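Long-range contact in hydrogenase (NiFe) small subunit HydA (Allochromatium vinosum, PDB 3MYR), which probably carries the electrons of hydrogen oxidation through its three iron-sulfur clusters, as the small subunit of a heterodimeric [NiFe] hydrogenase: residues Val72-Phe85 / Asn125-Arg137. Residues are numbered along the deposited sequence; the frame is centred on the assembly and turned at random.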
loop_
_atom_site.group_PDB
_atom_site.type_symbol
_atom_site.label_atom_id
_atom_site.label_comp_id
_atom_site.label_asym_id
_atom_site.label_seq_id
_atom_site.Cartn_x
_atom_site.Cartn_y
_atom_site.Cartn_z
ATOM N N VAL A 72 7.546 -16.151 4.646
ATOM C CA VAL A 72 6.933 -16.020 3.298
ATOM C C VAL A 72 5.625 -15.263 3.490
ATOM O O VAL A 72 4.800 -15.615 4.357
ATOM C CB VAL A 72 6.531 -17.357 2.684
ATOM C CG1 VAL A 72 5.854 -17.148 1.321
ATOM C CG2 VAL A 72 7.689 -18.284 2.579
ATOM N N ASP A 73 5.427 -14.280 2.630
ATOM C CA ASP A 73 4.265 -13.424 2.566
ATOM C C ASP A 73 3.615 -13.750 1.186
ATOM O O ASP A 73 4.296 -13.641 0.162
ATOM C CB ASP A 73 4.783 -11.952 2.527
ATOM C CG ASP A 73 3.708 -11.012 2.796
ATOM O OD1 ASP A 73 2.597 -11.554 2.954
ATOM O OD2 ASP A 73 3.884 -9.779 2.796
ATOM N N GLY A 74 2.292 -14.023 1.122
ATOM C CA GLY A 74 1.610 -14.253 -0.191
ATOM C C GLY A 74 1.526 -15.722 -0.559
ATOM O O GLY A 74 2.349 -16.528 -0.138
ATOM N N SER A 75 0.564 -16.064 -1.399
ATOM C CA SER A 75 0.427 -17.404 -1.962
ATOM C C SER A 75 1.406 -17.559 -3.118
ATOM O O SER A 75 2.074 -16.610 -3.517
ATOM C CB SER A 75 -1.034 -17.649 -2.415
ATOM O OG SER A 75 -1.330 -16.662 -3.411
ATOM N N ILE A 76 1.584 -18.790 -3.555
ATOM C CA ILE A 76 2.506 -19.118 -4.630
ATOM C C ILE A 76 1.729 -19.884 -5.723
ATOM O O ILE A 76 1.064 -20.892 -5.414
ATOM C CB ILE A 76 3.570 -20.076 -4.063
ATOM C CG1 ILE A 76 4.283 -19.388 -2.845
ATOM C CG2 ILE A 76 4.606 -20.477 -5.147
ATOM C CD1 ILE A 76 3.734 -19.851 -1.419
ATOM N N PRO A 77 1.864 -19.476 -7.000
ATOM C CA PRO A 77 1.234 -20.314 -8.027
ATOM C C PRO A 77 1.973 -21.611 -8.053
ATOM O O PRO A 77 3.223 -21.636 -8.166
ATOM C CB PRO A 77 1.463 -19.532 -9.332
ATOM C CG PRO A 77 1.715 -18.064 -8.869
ATOM C CD PRO A 77 2.438 -18.218 -7.537
ATOM N N GLY A 78 1.214 -22.695 -7.942
ATOM C CA GLY A 78 1.809 -24.016 -7.796
ATOM C C GLY A 78 2.532 -24.505 -9.048
ATOM O O GLY A 78 2.412 -23.909 -10.135
ATOM N N PRO A 79 3.244 -25.631 -8.918
ATOM C CA PRO A 79 4.119 -26.049 -10.053
ATOM C C PRO A 79 3.274 -26.496 -11.273
ATOM O O PRO A 79 3.783 -26.535 -12.352
ATOM C CB PRO A 79 4.931 -27.239 -9.468
ATOM C CG PRO A 79 4.023 -27.784 -8.349
ATOM C CD PRO A 79 3.356 -26.541 -7.758
ATOM N N ASP A 80 1.981 -26.796 -11.103
ATOM C CA ASP A 80 1.095 -27.010 -12.306
ATOM C C ASP A 80 0.540 -25.719 -12.980
ATOM O O ASP A 80 -0.027 -25.781 -14.095
ATOM C CB ASP A 80 -0.078 -27.961 -11.922
ATOM C CG ASP A 80 0.428 -29.189 -11.147
ATOM O OD1 ASP A 80 -0.050 -29.434 -9.995
ATOM O OD2 ASP A 80 1.408 -29.825 -11.659
ATOM N N ALA A 81 0.681 -24.571 -12.306
ATOM C CA ALA A 81 0.183 -23.294 -12.867
ATOM C C ALA A 81 1.290 -22.637 -13.745
ATOM O O ALA A 81 2.477 -23.010 -13.667
ATOM C CB ALA A 81 -0.264 -22.366 -11.757
ATOM N N ASN A 82 0.899 -21.730 -14.622
ATOM C CA ASN A 82 1.872 -21.077 -15.491
ATOM C C ASN A 82 2.957 -20.397 -14.612
ATOM O O ASN A 82 2.637 -19.587 -13.770
ATOM C CB ASN A 82 1.176 -20.038 -16.340
ATOM C CG ASN A 82 1.971 -19.654 -17.559
ATOM O OD1 ASN A 82 1.455 -19.786 -18.659
ATOM N ND2 ASN A 82 3.248 -19.300 -17.405
ATOM N N PRO A 83 4.229 -20.770 -14.808
ATOM C CA PRO A 83 5.381 -20.204 -14.074
ATOM C C PRO A 83 5.435 -18.674 -14.282
ATOM O O PRO A 83 5.923 -17.965 -13.384
ATOM C CB PRO A 83 6.605 -20.880 -14.706
ATOM C CG PRO A 83 6.071 -21.954 -15.673
ATOM C CD PRO A 83 4.572 -21.944 -15.676
ATOM N N GLY A 84 4.822 -18.174 -15.367
ATOM C CA GLY A 84 4.743 -16.722 -15.633
ATOM C C GLY A 84 3.735 -15.872 -14.849
ATOM O O GLY A 84 3.830 -14.630 -14.834
ATOM N N PHE A 85 2.789 -16.508 -14.143
ATOM C CA PHE A 85 1.891 -15.734 -13.257
ATOM C C PHE A 85 2.632 -14.881 -12.190
ATOM O O PHE A 85 2.196 -13.780 -11.874
ATOM C CB PHE A 85 0.911 -16.650 -12.505
ATOM C CG PHE A 85 -0.183 -17.272 -13.378
ATOM C CD1 PHE A 85 -0.569 -18.605 -13.181
ATOM C CD2 PHE A 85 -0.780 -16.560 -14.425
ATOM C CE1 PHE A 85 -1.580 -19.204 -13.996
ATOM C CE2 PHE A 85 -1.773 -17.141 -15.240
ATOM C CZ PHE A 85 -2.192 -18.454 -15.016
ATOM N N ASN A 125 -9.840 -18.976 -8.296
ATOM C CA ASN A 125 -8.393 -19.185 -8.277
ATOM C C ASN A 125 -7.712 -19.104 -9.681
ATOM O O ASN A 125 -7.187 -20.079 -10.181
ATOM C CB ASN A 125 -8.075 -20.520 -7.604
ATOM C CG ASN A 125 -6.580 -20.642 -7.248
ATOM O OD1 ASN A 125 -5.767 -19.750 -7.529
ATOM N ND2 ASN A 125 -6.223 -21.723 -6.702
ATOM N N PRO A 126 -7.729 -17.941 -10.321
ATOM C CA PRO A 126 -7.253 -17.876 -11.710
ATOM C C PRO A 126 -5.753 -18.206 -11.946
ATOM O O PRO A 126 -5.372 -18.502 -13.089
ATOM C CB PRO A 126 -7.498 -16.397 -12.109
ATOM C CG PRO A 126 -8.153 -15.732 -10.988
ATOM C CD PRO A 126 -8.446 -16.727 -9.890
ATOM N N THR A 127 -4.950 -18.178 -10.890
ATOM C CA THR A 127 -3.491 -18.346 -10.986
ATOM C C THR A 127 -3.007 -19.664 -10.349
ATOM O O THR A 127 -1.809 -19.936 -10.346
ATOM C CB THR A 127 -2.692 -17.174 -10.396
ATOM O OG1 THR A 127 -2.945 -17.110 -8.992
ATOM C CG2 THR A 127 -3.053 -15.789 -11.084
ATOM N N GLY A 128 -3.945 -20.555 -9.996
ATOM C CA GLY A 128 -3.557 -21.813 -9.332
ATOM C C GLY A 128 -2.680 -21.587 -8.093
ATOM O O GLY A 128 -1.749 -22.386 -7.810
ATOM N N ALA A 129 -3.056 -20.583 -7.289
ATOM C CA ALA A 129 -2.341 -20.236 -6.034
ATOM C C ALA A 129 -2.366 -21.359 -5.023
ATOM O O ALA A 129 -3.418 -21.956 -4.823
ATOM C CB ALA A 129 -2.980 -18.993 -5.398
ATOM N N MET A 130 -1.264 -21.574 -4.292
ATOM C CA MET A 130 -1.260 -22.592 -3.220
ATOM C C MET A 130 -0.573 -21.994 -1.989
ATOM O O MET A 130 0.102 -20.986 -2.112
ATOM C CB MET A 130 -0.428 -23.803 -3.729
ATOM C CG MET A 130 -1.238 -24.481 -4.925
ATOM S SD MET A 130 -0.602 -26.055 -5.427
ATOM C CE MET A 130 -0.569 -26.994 -3.897
ATOM N N SER A 131 -0.682 -22.679 -0.848
ATOM C CA SER A 131 -0.134 -22.221 0.435
ATOM C C SER A 131 1.250 -22.858 0.607
ATOM O O SER A 131 1.595 -23.831 -0.085
ATOM C CB SER A 131 -1.023 -22.754 1.591
ATOM O OG SER A 131 -0.982 -24.200 1.644
ATOM N N VAL A 132 2.005 -22.335 1.554
ATOM C CA VAL A 132 3.323 -22.868 1.894
ATOM C C VAL A 132 3.297 -24.328 2.361
ATOM O O VAL A 132 3.988 -25.149 1.773
ATOM C CB VAL A 132 3.972 -21.943 2.970
ATOM C CG1 VAL A 132 5.271 -22.573 3.519
ATOM C CG2 VAL A 132 4.188 -20.592 2.355
ATOM N N MET A 133 2.417 -24.662 3.327
ATOM C CA MET A 133 2.364 -26.020 3.901
ATOM C C MET A 133 1.972 -27.083 2.857
ATOM O O MET A 133 2.422 -28.217 2.904
ATOM C CB MET A 133 1.397 -26.041 5.097
ATOM C CG MET A 133 -0.073 -25.857 4.695
ATOM S SD MET A 133 -1.255 -25.610 6.081
ATOM C CE MET A 133 -1.555 -27.316 6.557
ATOM N N ASP A 134 1.164 -26.707 1.871
ATOM C CA ASP A 134 0.885 -27.622 0.756
ATOM C C ASP A 134 2.090 -27.879 -0.142
ATOM O O ASP A 134 2.257 -28.961 -0.683
ATOM C CB ASP A 134 -0.298 -27.125 -0.104
ATOM C CG ASP A 134 -1.669 -27.328 0.608
ATOM O OD1 ASP A 134 -1.721 -27.844 1.756
ATOM O OD2 ASP A 134 -2.664 -26.877 0.054
ATOM N N LEU A 135 2.942 -26.895 -0.285
ATOM C CA LEU A 135 4.111 -27.030 -1.161
ATOM C C LEU A 135 5.400 -27.449 -0.478
ATOM O O LEU A 135 6.337 -27.973 -1.137
ATOM C CB LEU A 135 4.378 -25.704 -1.812
ATOM C CG LEU A 135 3.593 -25.274 -3.064
ATOM C CD1 LEU A 135 2.828 -26.219 -3.993
ATOM C CD2 LEU A 135 3.317 -23.776 -3.228
ATOM N N VAL A 136 5.485 -27.182 0.819
ATOM C CA VAL A 136 6.717 -27.365 1.517
ATOM C C VAL A 136 6.414 -28.325 2.641
ATOM O O VAL A 136 5.793 -27.949 3.675
ATOM C CB VAL A 136 7.224 -26.043 2.142
ATOM C CG1 VAL A 136 8.535 -26.354 2.963
ATOM C CG2 VAL A 136 7.501 -25.015 1.033
ATOM N N ARG A 137 6.887 -29.556 2.485
ATOM C CA ARG A 137 6.564 -30.613 3.442
ATOM C C ARG A 137 7.755 -31.089 4.253
ATOM O O ARG A 137 7.596 -31.819 5.246
ATOM C CB ARG A 137 5.908 -31.809 2.753
ATOM C CG ARG A 137 4.425 -31.496 2.316
ATOM C CD ARG A 137 3.841 -32.614 1.479
ATOM N NE ARG A 137 3.847 -33.874 2.221
ATOM C CZ ARG A 137 3.151 -34.125 3.328
ATOM N NH1 ARG A 137 2.284 -33.216 3.816
ATOM N NH2 ARG A 137 3.272 -35.340 3.887
#
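Phe85 and Thr127 meet obliquely: the threonine lies over one face of the ring, its CA 4.0 Å from the Phe85 ring centroid in a CH-pi contact, while Asn82 CB sits over the opposite face. With CG anti to its carbonyl carbon (chi1 -71°), the phenylalanine brings its ring up to the turn 125-128. Were Phe85 an alanine, Thr127 would probably lose the ring face its CA and CG2 rest on, and a gap would be likely to open beside the turn and toward Trp375 of the large subunit, which the ring touches. A beta-branched threonine suits the spot, since CG2 packs on the ring while OG1 bonds to Gln12.

Next along, Ile76 and Met130 form an antiparallel hydrogen-bonded pair. Ile76 N bonds to Met130 O at 3.0 Å, and Met130 N returns the bond to Ile76 O. Gly78 N adds a bond to Gly128 O. Glycine suits Gly78, where a CB would run into Met130 SD as it is placed, and Gly128, where the positive phi favours glycine and a CB would come too close to Ala81 CB.

Beyond the bridge, Ile76 meets two branched side chains: its CD1 end touches Val132 CG2 at 3.9 Å, and its CB has Leu135 CD2 alongside at 3.8 Å. Val132 CG2, anti to the carbonyl carbon, also reaches Val72 CG1.

Asp73 touches the [4Fe-4S] cluster bound partly by Cys113. Strand 129-130 joins strand 69-77 antiparallel in an otherwise parallel sheet, helix 132-135 leans on strand 106-110 through Val132, and helix 93-101 touches Ile76 and Pro79 through Asn93 and Tyr94.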